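Side-chain contacts in Thiosulfate:glutathione sulfurtransferase (Saccharomyces cerevisiae, PDB 3D1P), which transfers sulfane sulfur from thiosulfate to glutathione, producing S-sulfanylglutathione and sulfite as part of mitochondrial hydrogen sulfide metabolism: residues A71-P76 against S112-S117; L77-E80 against G84-K87. All coordinates share one frame; numbering follows the deposited sequence. Where two conformers were deposited one is given.

Contact 1 (A71-P76 against S112-S117)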
loop_
_atom_site.group_PDB
_atom_site.type_symbol
_atom_site.label_atom_id
_atom_site.label_comp_id
_atom_site.label_asym_id
_atom_site.label_seq_id
_atom_site.Cartn_x
_atom_site.Cartn_y
_atom_site.Cartn_z
ATOM N N ALA A 71 -2.229 1.709 12.419
ATOM C CA ALA A 71 -2.616 0.389 12.004
ATOM C C ALA A 71 -1.425 -0.567 11.961
ATOM O O ALA A 71 -1.518 -1.680 12.463
ATOM C CB ALA A 71 -3.258 0.419 10.618
ATOM N N PHE A 72 -0.314 -0.137 11.370
ATOM C CA PHE A 72 0.792 -1.051 11.204
ATOM C C PHE A 72 1.605 -1.299 12.461
ATOM O O PHE A 72 2.552 -2.091 12.416
ATOM C CB PHE A 72 1.660 -0.672 10.006
ATOM C CG PHE A 72 1.031 -1.120 8.711
ATOM C CD1 PHE A 72 1.118 -2.457 8.338
ATOM C CD2 PHE A 72 0.283 -0.269 7.927
ATOM C CE1 PHE A 72 0.471 -2.936 7.230
ATOM C CE2 PHE A 72 -0.355 -0.733 6.800
ATOM C CZ PHE A 72 -0.262 -2.086 6.448
ATOM N N ALA A 73 1.188 -0.698 13.580
ATOM C CA ALA A 73 1.731 -0.984 14.898
ATOM C C ALA A 73 0.843 -1.930 15.689
ATOM O O ALA A 73 1.206 -2.328 16.799
ATOM C CB ALA A 73 1.928 0.308 15.684
ATOM N N LEU A 74 -0.310 -2.329 15.162
ATOM C CA LEU A 74 -1.230 -3.181 15.905
ATOM C C LEU A 74 -0.869 -4.645 15.794
ATOM O O LEU A 74 -0.403 -5.108 14.767
ATOM C CB LEU A 74 -2.656 -2.992 15.360
ATOM C CG LEU A 74 -3.195 -1.572 15.438
ATOM C CD1 LEU A 74 -4.561 -1.481 14.782
ATOM C CD2 LEU A 74 -3.234 -1.051 16.867
ATOM N N ASP A 75 -1.142 -5.384 16.856
ATOM C CA ASP A 75 -1.007 -6.842 16.784
ATOM C C ASP A 75 -2.074 -7.423 15.841
ATOM O O ASP A 75 -3.027 -6.722 15.468
ATOM C CB ASP A 75 -1.059 -7.463 18.166
ATOM C CG ASP A 75 -2.439 -7.471 18.743
ATOM O OD1 ASP A 75 -3.394 -7.992 18.126
ATOM O OD2 ASP A 75 -2.598 -6.999 19.888
ATOM N N PRO A 76 -1.907 -8.677 15.387
ATOM C CA PRO A 76 -2.821 -9.203 14.383
ATOM C C PRO A 76 -4.291 -9.180 14.756
ATOM O O PRO A 76 -5.097 -8.869 13.926
ATOM C CB PRO A 76 -2.321 -10.636 14.123
ATOM C CG PRO A 76 -0.871 -10.580 14.505
ATOM C CD PRO A 76 -0.830 -9.631 15.687
ATOM N N SER A 112 7.749 -0.195 8.945
ATOM C CA SER A 112 9.157 -0.561 9.002
ATOM C C SER A 112 9.691 -0.508 10.436
ATOM O O SER A 112 10.615 -1.234 10.749
ATOM C CB SER A 112 9.999 0.304 8.050
ATOM O OG SER A 112 9.994 1.663 8.455
ATOM N N SER A 113 9.085 0.320 11.293
ATOM C CA SER A 113 9.400 0.453 12.717
ATOM C C SER A 113 8.696 -0.581 13.591
ATOM O O SER A 113 8.933 -0.615 14.800
ATOM C CB SER A 113 8.951 1.840 13.212
ATOM O OG SER A 113 9.738 2.874 12.654
ATOM N N HIS A 114 7.780 -1.352 13.018
ATOM C CA HIS A 114 6.984 -2.325 13.743
ATOM C C HIS A 114 6.997 -3.690 13.099
ATOM O O HIS A 114 5.994 -4.386 13.029
ATOM C CB HIS A 114 5.545 -1.817 13.987
ATOM C CG HIS A 114 5.516 -0.582 14.810
ATOM N ND1 HIS A 114 5.338 -0.482 16.171
ATOM C CD2 HIS A 114 5.695 0.673 14.353
ATOM C CE1 HIS A 114 5.394 0.804 16.502
ATOM N NE2 HIS A 114 5.608 1.518 15.416
ATOM N N GLY A 115 8.186 -4.115 12.676
ATOM C CA GLY A 115 8.385 -5.503 12.337
ATOM C C GLY A 115 8.297 -5.901 10.888
ATOM O O GLY A 115 8.456 -7.098 10.583
ATOM N N TYR A 116 8.108 -4.931 9.980
ATOM C CA TYR A 116 8.081 -5.241 8.571
ATOM C C TYR A 116 9.436 -4.861 7.996
ATOM O O TYR A 116 9.736 -3.694 7.793
ATOM C CB TYR A 116 6.980 -4.454 7.840
ATOM C CG TYR A 116 5.606 -4.952 8.174
ATOM C CD1 TYR A 116 5.011 -5.915 7.384
ATOM C CD2 TYR A 116 4.892 -4.470 9.284
ATOM C CE1 TYR A 116 3.727 -6.406 7.651
ATOM C CE2 TYR A 116 3.627 -4.950 9.562
ATOM C CZ TYR A 116 3.043 -5.910 8.748
ATOM O OH TYR A 116 1.758 -6.332 9.037
ATOM N N SER A 117 10.247 -5.867 7.688
ATOM C CA SER A 117 11.608 -5.693 7.196
ATOM C C SER A 117 11.673 -5.489 5.690
ATOM O O SER A 117 12.739 -5.152 5.190
ATOM C CB SER A 117 12.479 -6.897 7.563
ATOM O OG SER A 117 12.108 -8.058 6.874
HETATM O O HOH W 1 3.292 -4.394 13.606
#
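Two loops of the rhodanese-like domain meet here: the short 3-10 segment 71-73, ahead of helix 76-83, brings F72 and A73 against H114 and Y116 in the connection from helix 102-112 to strand 119-121. The rings of F72 and Y116 form an offset edge-to-face pair, the edge of F72 toward the face of Y116, centroids 5.6 Å apart and planes at 82°. CD1 of F72 does the touching, 3.7 Å from Y116 CE2. The F72 ring gets there because CG sits anti to its carbonyl carbon (chi1 -79°). A second edge-to-face partner, F96, and L94 pack on the same phenyl deeper in the fold, while the hydroxyl of Y116 hydrogen-bonds to P88 O.

Nearer the surface, the methyl of A73 stands over the middle of the H114 imidazole, CB 3.6 Å from the centroid, a CH-pi contact. The backbones are joined indirectly: a single water donates to F72 O at 2.7 Å and to H114 O at 2.8 Å, holding both carbonyls at once. An aromatic pair inside, an imidazole nearer the surface and a water bridging the two backbones pack one helix-strand connection of the alpha/beta rhodanese fold against the loop leading into another helix.

Contact 2 (L77-E80 against G84-K87)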
loop_
_atom_site.group_PDB
_atom_site.type_symbol
_atom_site.label_atom_id
_atom_site.label_comp_id
_atom_site.label_asym_id
_atom_site.label_seq_id
_atom_site.Cartn_x
_atom_site.Cartn_y
_atom_site.Cartn_z
ATOM N N LEU A 77 -4.644 -9.533 15.979
ATOM C CA LEU A 77 -6.044 -9.577 16.365
ATOM C C LEU A 77 -6.648 -8.167 16.377
ATOM O O LEU A 77 -7.744 -7.930 15.850
ATOM C CB LEU A 77 -6.180 -10.280 17.711
ATOM C CG LEU A 77 -7.604 -10.441 18.223
ATOM C CD1 LEU A 77 -8.370 -11.505 17.452
ATOM C CD2 LEU A 77 -7.569 -10.798 19.727
ATOM N N GLU A 78 -5.923 -7.228 16.949
ATOM C CA GLU A 78 -6.398 -5.864 17.036
ATOM C C GLU A 78 -6.429 -5.192 15.659
ATOM O O GLU A 78 -7.347 -4.418 15.372
ATOM C CB GLU A 78 -5.523 -5.052 18.014
ATOM C CG GLU A 78 -5.983 -3.621 18.266
ATOM C CD GLU A 78 -7.291 -3.487 19.053
ATOM O OE1 GLU A 78 -7.846 -4.505 19.515
ATOM O OE2 GLU A 78 -7.735 -2.359 19.220
ATOM N N PHE A 79 -5.462 -5.531 14.798
ATOM C CA PHE A 79 -5.481 -5.015 13.439
ATOM C C PHE A 79 -6.804 -5.394 12.754
ATOM O O PHE A 79 -7.465 -4.566 12.139
ATOM C CB PHE A 79 -4.288 -5.575 12.673
ATOM C CG PHE A 79 -4.113 -4.988 11.277
ATOM C CD1 PHE A 79 -3.140 -4.067 11.026
ATOM C CD2 PHE A 79 -4.926 -5.408 10.237
ATOM C CE1 PHE A 79 -2.967 -3.536 9.748
ATOM C CE2 PHE A 79 -4.758 -4.863 8.960
ATOM C CZ PHE A 79 -3.771 -3.931 8.726
ATOM N N GLU A 80 -7.179 -6.667 12.816
ATOM C CA GLU A 80 -8.389 -7.057 12.139
ATOM C C GLU A 80 -9.612 -6.407 12.779
ATOM O O GLU A 80 -10.534 -5.995 12.064
ATOM C CB GLU A 80 -8.505 -8.568 12.062
ATOM C CG GLU A 80 -9.592 -9.049 11.138
ATOM C CD GLU A 80 -10.963 -9.122 11.743
ATOM O OE1 GLU A 80 -11.087 -9.063 12.983
ATOM O OE2 GLU A 80 -11.941 -9.234 10.976
ATOM N N GLY A 84 -10.600 -4.381 9.763
ATOM C CA GLY A 84 -11.566 -5.267 9.135
ATOM C C GLY A 84 -11.029 -6.282 8.155
ATOM O O GLY A 84 -11.823 -6.984 7.540
ATOM N N ILE A 85 -9.704 -6.327 8.001
ATOM C CA ILE A 85 -9.020 -7.283 7.173
ATOM C C ILE A 85 -7.841 -7.812 7.975
ATOM O O ILE A 85 -7.420 -7.205 8.948
ATOM C CB ILE A 85 -8.541 -6.658 5.847
ATOM C CG1 ILE A 85 -7.510 -5.551 6.100
ATOM C CG2 ILE A 85 -9.743 -6.212 5.056
ATOM C CD1 ILE A 85 -6.864 -5.032 4.803
ATOM N N PRO A 86 -7.267 -8.948 7.571
ATOM C CA PRO A 86 -6.132 -9.507 8.302
ATOM C C PRO A 86 -4.894 -8.638 8.178
ATOM O O PRO A 86 -4.641 -7.991 7.152
ATOM C CB PRO A 86 -5.886 -10.882 7.632
ATOM C CG PRO A 86 -7.197 -11.199 7.021
ATOM C CD PRO A 86 -7.720 -9.876 6.533
ATOM N N LYS A 87 -4.100 -8.670 9.230
ATOM C CA LYS A 87 -2.833 -7.965 9.218
ATOM C C LYS A 87 -1.897 -8.612 8.201
ATOM O O LYS A 87 -1.716 -9.821 8.207
ATOM C CB LYS A 87 -2.197 -8.028 10.597
ATOM C CG LYS A 87 -0.954 -7.179 10.703
ATOM C CD LYS A 87 -0.351 -7.173 12.107
ATOM C CE LYS A 87 0.925 -6.340 12.208
ATOM N NZ LYS A 87 1.601 -6.505 13.517
#
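F79, on helix 76-83, reaches across to I85, P86 and K87, the chain that leaves this helix on its way to strand 93-97. F79 CB lies 3.8 Å from K87 CB. With chi1 at -174°, CG is anti to the backbone N, which carries the ring to the outgoing chain. CG again meets K87 CB, and CD1 touches K87 CG. On the other side of the ring, CD2 meets the backbone: I85 O sits in the ring plane at the edge, 3.3 Å from CD2, and K87 CA is over one face, 3.8 Å from the ring centroid, in a CH-pi contact displaced toward the rim. CE2 goes on to P86 O at 3.6 Å and to CG1 of I85 at 4.0 Å. CZ, at the tip, lies loosely near K87 CA. The side chains of F79 and K87 cross at about a right angle.

I85 O is buried with no conventional hydrogen-bond partner in the model. Besides the ring edge it has E80 CA 3.3 Å away, in a CA-H...O contact, and the E80 CB and CG methylenes pack beside it.

The helix gives way at G84, the first residue past it, whose N donates to E80 O at 2.8 Å, bent to 137° at the hydrogen. G84 has positive phi (89°), a backbone shape in which a beta carbon would collide with the carbonyl O of the residue before. A positive-phi glycine just past the helix, its N-H bonded four residues back, with F79 packed on the chain beyond, is consistent with an alpha-L C-cap.

The centres of contacts 1 and 2 lie 12 Å apart, on the same side of the chain's centre. Along the chain, 71-76 leads directly into 77-80, helix 76-83 turns out through 84-87, and 112-117 comes at the end of helix 102-112, beyond strand 93-97; contact 2 therefore falls wholly within the span that contact 1 bridges. The two also touch. K87 NZ probably hydrogen-bonds to L74 O at 2.7 Å, its CE packs on Y116 OH, and A71 O lies against F79 CD1. Both ends of helix 76-83 and the 112-117 loop form one continuous packed patch of the rhodanese domain; the side chain of F72 is about 11 Å from that of C98, the persulfide-forming active-site cysteine.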